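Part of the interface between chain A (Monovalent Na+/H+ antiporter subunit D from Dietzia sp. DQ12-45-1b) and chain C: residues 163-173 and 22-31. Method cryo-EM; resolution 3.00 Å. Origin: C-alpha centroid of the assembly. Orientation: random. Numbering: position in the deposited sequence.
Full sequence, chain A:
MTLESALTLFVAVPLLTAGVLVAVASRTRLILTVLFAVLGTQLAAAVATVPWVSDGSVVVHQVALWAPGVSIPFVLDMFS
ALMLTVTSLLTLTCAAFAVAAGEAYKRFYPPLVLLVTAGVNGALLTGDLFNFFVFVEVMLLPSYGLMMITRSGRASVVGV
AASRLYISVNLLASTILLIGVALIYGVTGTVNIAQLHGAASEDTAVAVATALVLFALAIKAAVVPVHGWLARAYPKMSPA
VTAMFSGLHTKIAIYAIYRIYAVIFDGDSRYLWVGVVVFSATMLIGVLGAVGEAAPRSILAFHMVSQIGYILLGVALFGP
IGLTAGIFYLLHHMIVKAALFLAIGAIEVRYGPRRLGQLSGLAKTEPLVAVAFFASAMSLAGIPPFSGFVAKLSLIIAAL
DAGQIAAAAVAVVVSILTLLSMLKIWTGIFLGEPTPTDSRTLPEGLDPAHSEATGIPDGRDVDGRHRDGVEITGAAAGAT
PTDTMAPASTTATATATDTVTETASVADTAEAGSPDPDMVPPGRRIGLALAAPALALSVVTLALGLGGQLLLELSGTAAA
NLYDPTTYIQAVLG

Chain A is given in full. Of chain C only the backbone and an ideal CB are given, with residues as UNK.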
ATOM      1  N   SER A 163      -8.812  -8.100   0.250  1.00 69.21           N
ATOM      2  CA  SER A 163      -9.568  -6.863   0.412  1.00 69.21           C
ATOM      3  C   SER A 163      -9.968  -6.647   1.864  1.00 69.21           C
ATOM      4  O   SER A 163      -9.925  -5.517   2.363  1.00 69.21           O
ATOM      5  CB  SER A 163     -10.798  -6.881  -0.491  1.00 69.21           C
ATOM      6  OG  SER A 163     -11.607  -5.742  -0.267  1.00 69.21           O
ATOM      7  N   ARG A 164     -10.369  -7.716   2.554  1.00 68.52           N
ATOM      8  CA  ARG A 164     -10.655  -7.618   3.981  1.00 68.52           C
ATOM      9  C   ARG A 164      -9.447  -7.090   4.737  1.00 68.52           C
ATOM     10  O   ARG A 164      -9.561  -6.152   5.532  1.00 68.52           O
ATOM     11  CB  ARG A 164     -11.065  -8.981   4.539  1.00 68.52           C
ATOM     12  CG  ARG A 164     -12.472  -9.421   4.203  1.00 68.52           C
ATOM     13  CD  ARG A 164     -12.753 -10.770   4.838  1.00 68.52           C
ATOM     14  NE  ARG A 164     -13.968 -11.387   4.323  1.00 68.52           N
ATOM     15  CZ  ARG A 164     -14.381 -12.603   4.659  1.00 68.52           C
ATOM     16  NH1 ARG A 164     -13.674 -13.332   5.510  1.00 68.52           N
ATOM     17  NH2 ARG A 164     -15.500 -13.092   4.145  1.00 68.52           N
ATOM     18  N   LEU A 165      -8.276  -7.682   4.492  1.00 68.44           N
ATOM     19  CA  LEU A 165      -7.066  -7.249   5.186  1.00 68.44           C
ATOM     20  C   LEU A 165      -6.730  -5.799   4.861  1.00 68.44           C
ATOM     21  O   LEU A 165      -6.390  -5.014   5.756  1.00 68.44           O
ATOM     22  CB  LEU A 165      -5.902  -8.163   4.813  1.00 68.44           C
ATOM     23  CG  LEU A 165      -4.517  -7.685   5.228  1.00 68.44           C
ATOM     24  CD1 LEU A 165      -4.436  -7.589   6.736  1.00 68.44           C
ATOM     25  CD2 LEU A 165      -3.457  -8.620   4.688  1.00 68.44           C
ATOM     26  N   TYR A 166      -6.823  -5.431   3.583  1.00 70.52           N
ATOM     27  CA  TYR A 166      -6.528  -4.070   3.150  1.00 70.52           C
ATOM     28  C   TYR A 166      -7.414  -3.064   3.869  1.00 70.52           C
ATOM     29  O   TYR A 166      -6.925  -2.121   4.502  1.00 70.52           O
ATOM     30  CB  TYR A 166      -6.716  -3.973   1.637  1.00 70.52           C
ATOM     31  CG  TYR A 166      -6.062  -2.779   0.996  1.00 70.52           C
ATOM     32  CD1 TYR A 166      -4.726  -2.810   0.635  1.00 70.52           C
ATOM     33  CD2 TYR A 166      -6.782  -1.621   0.740  1.00 70.52           C
ATOM     34  CE1 TYR A 166      -4.124  -1.725   0.042  1.00 70.52           C
ATOM     35  CE2 TYR A 166      -6.188  -0.529   0.150  1.00 70.52           C
ATOM     36  CZ  TYR A 166      -4.857  -0.587  -0.196  1.00 70.52           C
ATOM     37  OH  TYR A 166      -4.249   0.493  -0.785  1.00 70.52           O
ATOM     38  N   ILE A 167      -8.731  -3.255   3.783  1.00 68.16           N
ATOM     39  CA  ILE A 167      -9.663  -2.304   4.382  1.00 68.16           C
ATOM     40  C   ILE A 167      -9.527  -2.296   5.897  1.00 68.16           C
ATOM     41  O   ILE A 167      -9.661  -1.249   6.540  1.00 68.16           O
ATOM     42  CB  ILE A 167     -11.099  -2.626   3.941  1.00 68.16           C
ATOM     43  CG1 ILE A 167     -11.178  -2.621   2.419  1.00 68.16           C
ATOM     44  CG2 ILE A 167     -12.073  -1.618   4.513  1.00 68.16           C
ATOM     45  CD1 ILE A 167     -12.374  -3.323   1.884  1.00 68.16           C
ATOM     46  N   SER A 168      -9.246  -3.455   6.494  1.00 69.92           N
ATOM     47  CA  SER A 168      -9.125  -3.523   7.944  1.00 69.92           C
ATOM     48  C   SER A 168      -7.930  -2.719   8.434  1.00 69.92           C
ATOM     49  O   SER A 168      -8.068  -1.854   9.304  1.00 69.92           O
ATOM     50  CB  SER A 168      -9.020  -4.979   8.388  1.00 69.92           C
ATOM     51  OG  SER A 168     -10.300  -5.585   8.436  1.00 69.92           O
ATOM     52  N   VAL A 169      -6.743  -2.986   7.882  1.00 67.82           N
ATOM     53  CA  VAL A 169      -5.558  -2.250   8.321  1.00 67.82           C
ATOM     54  C   VAL A 169      -5.491  -0.841   7.764  1.00 67.82           C
ATOM     55  O   VAL A 169      -4.608  -0.073   8.163  1.00 67.82           O
ATOM     56  CB  VAL A 169      -4.258  -2.967   7.925  1.00 67.82           C
ATOM     57  CG1 VAL A 169      -4.259  -4.390   8.439  1.00 67.82           C
ATOM     58  CG2 VAL A 169      -4.107  -2.930   6.429  1.00 67.82           C
ATOM     59  N   ASN A 170      -6.384  -0.476   6.846  1.00 67.49           N
ATOM     60  CA  ASN A 170      -6.459   0.899   6.367  1.00 67.49           C
ATOM     61  C   ASN A 170      -7.528   1.710   7.083  1.00 67.49           C
ATOM     62  O   ASN A 170      -7.334   2.906   7.315  1.00 67.49           O
ATOM     63  CB  ASN A 170      -6.718   0.926   4.860  1.00 67.49           C
ATOM     64  CG  ASN A 170      -5.444   1.059   4.059  1.00 67.49           C
ATOM     65  OD1 ASN A 170      -5.265   0.397   3.038  1.00 67.49           O
ATOM     66  ND2 ASN A 170      -4.546   1.918   4.520  1.00 67.49           N
ATOM     67  N   LEU A 171      -8.656   1.090   7.434  1.00 65.97           N
ATOM     68  CA  LEU A 171      -9.611   1.757   8.309  1.00 65.97           C
ATOM     69  C   LEU A 171      -9.020   1.985   9.692  1.00 65.97           C
ATOM     70  O   LEU A 171      -9.343   2.980  10.348  1.00 65.97           O
ATOM     71  CB  LEU A 171     -10.900   0.939   8.403  1.00 65.97           C
ATOM     72  CG  LEU A 171     -11.939   1.358   9.442  1.00 65.97           C
ATOM     73  CD1 LEU A 171     -12.370   2.796   9.222  1.00 65.97           C
ATOM     74  CD2 LEU A 171     -13.136   0.427   9.409  1.00 65.97           C
ATOM     75  N   LEU A 172      -8.146   1.085  10.143  1.00 65.53           N
ATOM     76  CA  LEU A 172      -7.466   1.294  11.414  1.00 65.53           C
ATOM     77  C   LEU A 172      -6.455   2.428  11.312  1.00 65.53           C
ATOM     78  O   LEU A 172      -6.364   3.268  12.214  1.00 65.53           O
ATOM     79  CB  LEU A 172      -6.791  -0.001  11.863  1.00 65.53           C
ATOM     80  CG  LEU A 172      -5.828   0.037  13.050  1.00 65.53           C
ATOM     81  CD1 LEU A 172      -6.449   0.740  14.239  1.00 65.53           C
ATOM     82  CD2 LEU A 172      -5.413  -1.371  13.426  1.00 65.53           C
ATOM     83  N   ALA A 173      -5.695   2.480  10.216  1.00 64.47           N
ATOM     84  CA  ALA A 173      -4.755   3.579  10.027  1.00 64.47           C
ATOM     85  C   ALA A 173      -5.488   4.901   9.855  1.00 64.47           C
ATOM     86  O   ALA A 173      -5.052   5.934  10.374  1.00 64.47           O
ATOM     87  CB  ALA A 173      -3.858   3.304   8.822  1.00 64.47           C
TER
ATOM     88  N   UNK C  22     -13.707 -14.267  13.327  1.00 77.76           N
ATOM     89  CA  UNK C  22     -14.937 -13.908  12.643  1.00 77.76           C
ATOM     90  C   UNK C  22     -14.852 -12.486  12.122  1.00 77.76           C
ATOM     91  O   UNK C  22     -14.326 -11.589  12.789  1.00 77.76           O
ATOM     92  CB  UNK C  22     -16.141 -14.066  13.574  1.00 77.76           C
ATOM     93  N   UNK C  23     -15.374 -12.274  10.914  1.00 74.01           N
ATOM     94  CA  UNK C  23     -15.292 -10.951  10.308  1.00 74.01           C
ATOM     95  C   UNK C  23     -16.294  -9.979  10.914  1.00 74.01           C
ATOM     96  O   UNK C  23     -16.009  -8.780  11.000  1.00 74.01           O
ATOM     97  CB  UNK C  23     -15.517 -11.051   8.798  1.00 74.01           C
ATOM     98  N   UNK C  24     -17.462 -10.462  11.337  1.00 71.68           N
ATOM     99  CA  UNK C  24     -18.421  -9.577  11.988  1.00 71.68           C
ATOM    100  C   UNK C  24     -17.914  -9.170  13.364  1.00 71.68           C
ATOM    101  O   UNK C  24     -18.072  -8.018  13.784  1.00 71.68           O
ATOM    102  CB  UNK C  24     -19.789 -10.253  12.102  1.00 71.68           C
ATOM    103  N   UNK C  25     -17.289 -10.101  14.085  1.00 73.34           N
ATOM    104  CA  UNK C  25     -16.678  -9.772  15.366  1.00 73.34           C
ATOM    105  C   UNK C  25     -15.497  -8.823  15.218  1.00 73.34           C
ATOM    106  O   UNK C  25     -15.006  -8.309  16.228  1.00 73.34           O
ATOM    107  CB  UNK C  25     -16.226 -11.052  16.073  1.00 73.34           C
ATOM    108  N   UNK C  26     -15.036  -8.583  13.996  1.00 70.98           N
ATOM    109  CA  UNK C  26     -14.022  -7.576  13.718  1.00 70.98           C
ATOM    110  C   UNK C  26     -14.653  -6.257  13.291  1.00 70.98           C
ATOM    111  O   UNK C  26     -14.175  -5.181  13.658  1.00 70.98           O
ATOM    112  CB  UNK C  26     -13.063  -8.074  12.635  1.00 70.98           C
ATOM    113  N   UNK C  27     -15.742  -6.328  12.526  1.00 69.48           N
ATOM    114  CA  UNK C  27     -16.470  -5.121  12.154  1.00 69.48           C
ATOM    115  C   UNK C  27     -17.057  -4.449  13.385  1.00 69.48           C
ATOM    116  O   UNK C  27     -17.138  -3.219  13.451  1.00 69.48           O
ATOM    117  CB  UNK C  27     -17.577  -5.448  11.150  1.00 69.48           C
ATOM    118  N   UNK C  28     -17.451  -5.232  14.390  1.00 69.82           N
ATOM    119  CA  UNK C  28     -17.919  -4.630  15.635  1.00 69.82           C
ATOM    120  C   UNK C  28     -16.792  -3.883  16.335  1.00 69.82           C
ATOM    121  O   UNK C  28     -17.000  -2.791  16.881  1.00 69.82           O
ATOM    122  CB  UNK C  28     -18.498  -5.700  16.563  1.00 69.82           C
ATOM    123  N   UNK C  29     -15.589  -4.457  16.332  1.00 71.10           N
ATOM    124  CA  UNK C  29     -14.449  -3.753  16.890  1.00 71.10           C
ATOM    125  C   UNK C  29     -14.152  -2.467  16.149  1.00 71.10           C
ATOM    126  O   UNK C  29     -13.808  -1.453  16.757  1.00 71.10           O
ATOM    127  CB  UNK C  29     -13.214  -4.656  16.875  1.00 71.10           C
ATOM    128  N   UNK C  30     -14.292  -2.487  14.825  1.00 68.72           N
ATOM    129  CA  UNK C  30     -14.073  -1.264  14.060  1.00 68.72           C
ATOM    130  C   UNK C  30     -15.163  -0.233  14.326  1.00 68.72           C
ATOM    131  O   UNK C  30     -14.889   0.972  14.314  1.00 68.72           O
ATOM    132  CB  UNK C  30     -14.008  -1.581  12.565  1.00 68.72           C
ATOM    133  N   UNK C  31     -16.391  -0.681  14.586  1.00 67.24           N
ATOM    134  CA  UNK C  31     -17.454   0.240  14.980  1.00 67.24           C
ATOM    135  C   UNK C  31     -17.109   0.902  16.307  1.00 67.24           C
ATOM    136  O   UNK C  31     -17.256   2.119  16.477  1.00 67.24           O
ATOM    137  CB  UNK C  31     -18.795  -0.491  15.081  1.00 67.24           C
TER

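The two helices run nearly parallel, 16° apart, with axes 11.3 Å apart at closest approach. At this spacing the contact is made mainly by side chains. On chain A the surface on offer is made by Arg A164, Ser A168, Leu A171 and Leu A172.

Position 22 of chain C is in a loop or turn, and its phi of 107° by itself favours glycine. Its CB direction leads away from chain A, and the ideal CB has no neighbour in this stretch of chain A within 5.5 Å. Nothing in this stretch therefore selects a side chain, but the backbone does: the residue is Gly C22.

Position 23 points toward chain A, its ideal CB 4.4 Å from NH1 of Arg A164. The side chain of that arginine lies nearby, and further along is the hydroxyl of Ser A168. A second positive charge would be unwelcome so near the guanidinium; an acidic or amide side chain could answer the charge, and a long, flexible apolar chain could follow the arginine and reach the serine. The deposited residue is Met C23, with chi angles t, p, t. Its CG lies over one face of the guanidinium, SD of Met C23 is 3.8 Å from CD of Arg A164, and CE of Met C23 comes to 3.8 Å from OG of Ser A168. This is packing without a hydrogen bond; OG of Ser A168 instead makes a weak one, 3.0 Å, to O of Arg A164, within its own helix.

Positions 24 and 25 are out of reach of this stretch, which leaves the choice of side chain open. They are Val C24 and Arg C25.

Position 26 points toward chain A, yet its ideal CB finds no atom of this stretch within 5.5 Å. A small or medium apolar residue would fit the space before Ser A168. Val C26 only grazes it, CG1 of Val C26 standing 4.3 Å from OG of Ser A168.

Position 27 is directed sideways, and positions 28 and 29 are out of reach; none is constrained by chain A here. They hold Ile C27, whose CG1 stays 6.7 Å from OG of Ser A168, Leu C28, and Gly C29, whose ordinary helical angles do not demand glycine.

Position 30 points toward chain A, its ideal CB 3.8 Å from CD2 of Leu A171. Beyond lies a surface built from Leu A171, Leu A172 and the backbone at Ser A168. A large apolar residue is called for, and leucine, methionine or an aromatic ring could all be considered. Phe C30, with chi1 m, gives the largest contact. CD1 of Phe C30 packs at 3.7 Å against CD2 of Leu A171, while CB of Leu A172 meets the ring edge, 3.9 Å from CE1 of Phe C30. The tip makes the closest contact: CZ of Phe C30 is 3.1 Å from O of Ser A168, a carbonyl already accepting the helical hydrogen bond from N of Leu A172, and CE2 of Phe C30 is 3.5 Å from OG of Ser A168. The CZ approach is tight for a carbon and an oxygen and is not a hydrogen bond.

Position 31 turns away, so many residues would serve; it is Ile C31.

Chain C, residues 22-31: GMVRVILGFI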
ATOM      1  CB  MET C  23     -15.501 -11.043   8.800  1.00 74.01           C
ATOM      2  CG  MET C  23     -15.110  -9.780   8.060  1.00 74.01           C
ATOM      3  SD  MET C  23     -13.381  -9.358   8.321  1.00 74.01           S
ATOM      4  CE  MET C  23     -13.338  -7.699   7.656  1.00 74.01           C
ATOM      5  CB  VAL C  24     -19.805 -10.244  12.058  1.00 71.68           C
ATOM      6  CG1 VAL C  24     -20.736  -9.448  12.952  1.00 71.68           C
ATOM      7  CG2 VAL C  24     -20.394 -10.365  10.670  1.00 71.68           C
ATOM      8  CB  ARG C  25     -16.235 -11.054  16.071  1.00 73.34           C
ATOM      9  CG  ARG C  25     -16.152 -10.956  17.584  1.00 73.34           C
ATOM     10  CD  ARG C  25     -16.190 -12.341  18.205  1.00 73.34           C
ATOM     11  NE  ARG C  25     -15.676 -12.362  19.571  1.00 73.34           N
ATOM     12  CZ  ARG C  25     -16.362 -11.958  20.634  1.00 73.34           C
ATOM     13  NH1 ARG C  25     -17.595 -11.494  20.494  1.00 73.34           N
ATOM     14  NH2 ARG C  25     -15.815 -12.017  21.839  1.00 73.34           N
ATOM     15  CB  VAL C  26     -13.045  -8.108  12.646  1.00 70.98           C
ATOM     16  CG1 VAL C  26     -12.281  -6.977  11.996  1.00 70.98           C
ATOM     17  CG2 VAL C  26     -12.087  -9.112  13.258  1.00 70.98           C
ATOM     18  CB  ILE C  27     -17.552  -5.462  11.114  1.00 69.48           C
ATOM     19  CG1 ILE C  27     -16.899  -5.921   9.815  1.00 69.48           C
ATOM     20  CG2 ILE C  27     -18.445  -4.266  10.850  1.00 69.48           C
ATOM     21  CD1 ILE C  27     -17.835  -6.651   8.894  1.00 69.48           C
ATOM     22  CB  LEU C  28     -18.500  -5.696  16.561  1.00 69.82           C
ATOM     23  CG  LEU C  28     -19.593  -6.601  15.998  1.00 69.82           C
ATOM     24  CD1 LEU C  28     -20.170  -7.458  17.098  1.00 69.82           C
ATOM     25  CD2 LEU C  28     -20.676  -5.803  15.300  1.00 69.82           C
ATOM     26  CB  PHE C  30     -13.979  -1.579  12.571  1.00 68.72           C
ATOM     27  CG  PHE C  30     -12.628  -2.063  12.148  1.00 68.72           C
ATOM     28  CD1 PHE C  30     -11.516  -1.260  12.306  1.00 68.72           C
ATOM     29  CD2 PHE C  30     -12.466  -3.321  11.603  1.00 68.72           C
ATOM     30  CE1 PHE C  30     -10.270  -1.699  11.924  1.00 68.72           C
ATOM     31  CE2 PHE C  30     -11.221  -3.762  11.219  1.00 68.72           C
ATOM     32  CZ  PHE C  30     -10.122  -2.951  11.381  1.00 68.72           C
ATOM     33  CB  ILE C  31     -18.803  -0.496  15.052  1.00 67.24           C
ATOM     34  CG1 ILE C  31     -19.297  -0.846  13.651  1.00 67.24           C
ATOM     35  CG2 ILE C  31     -19.833   0.348  15.773  1.00 67.24           C
ATOM     36  CD1 ILE C  31     -20.562  -1.658  13.648  1.00 67.24           C
TER
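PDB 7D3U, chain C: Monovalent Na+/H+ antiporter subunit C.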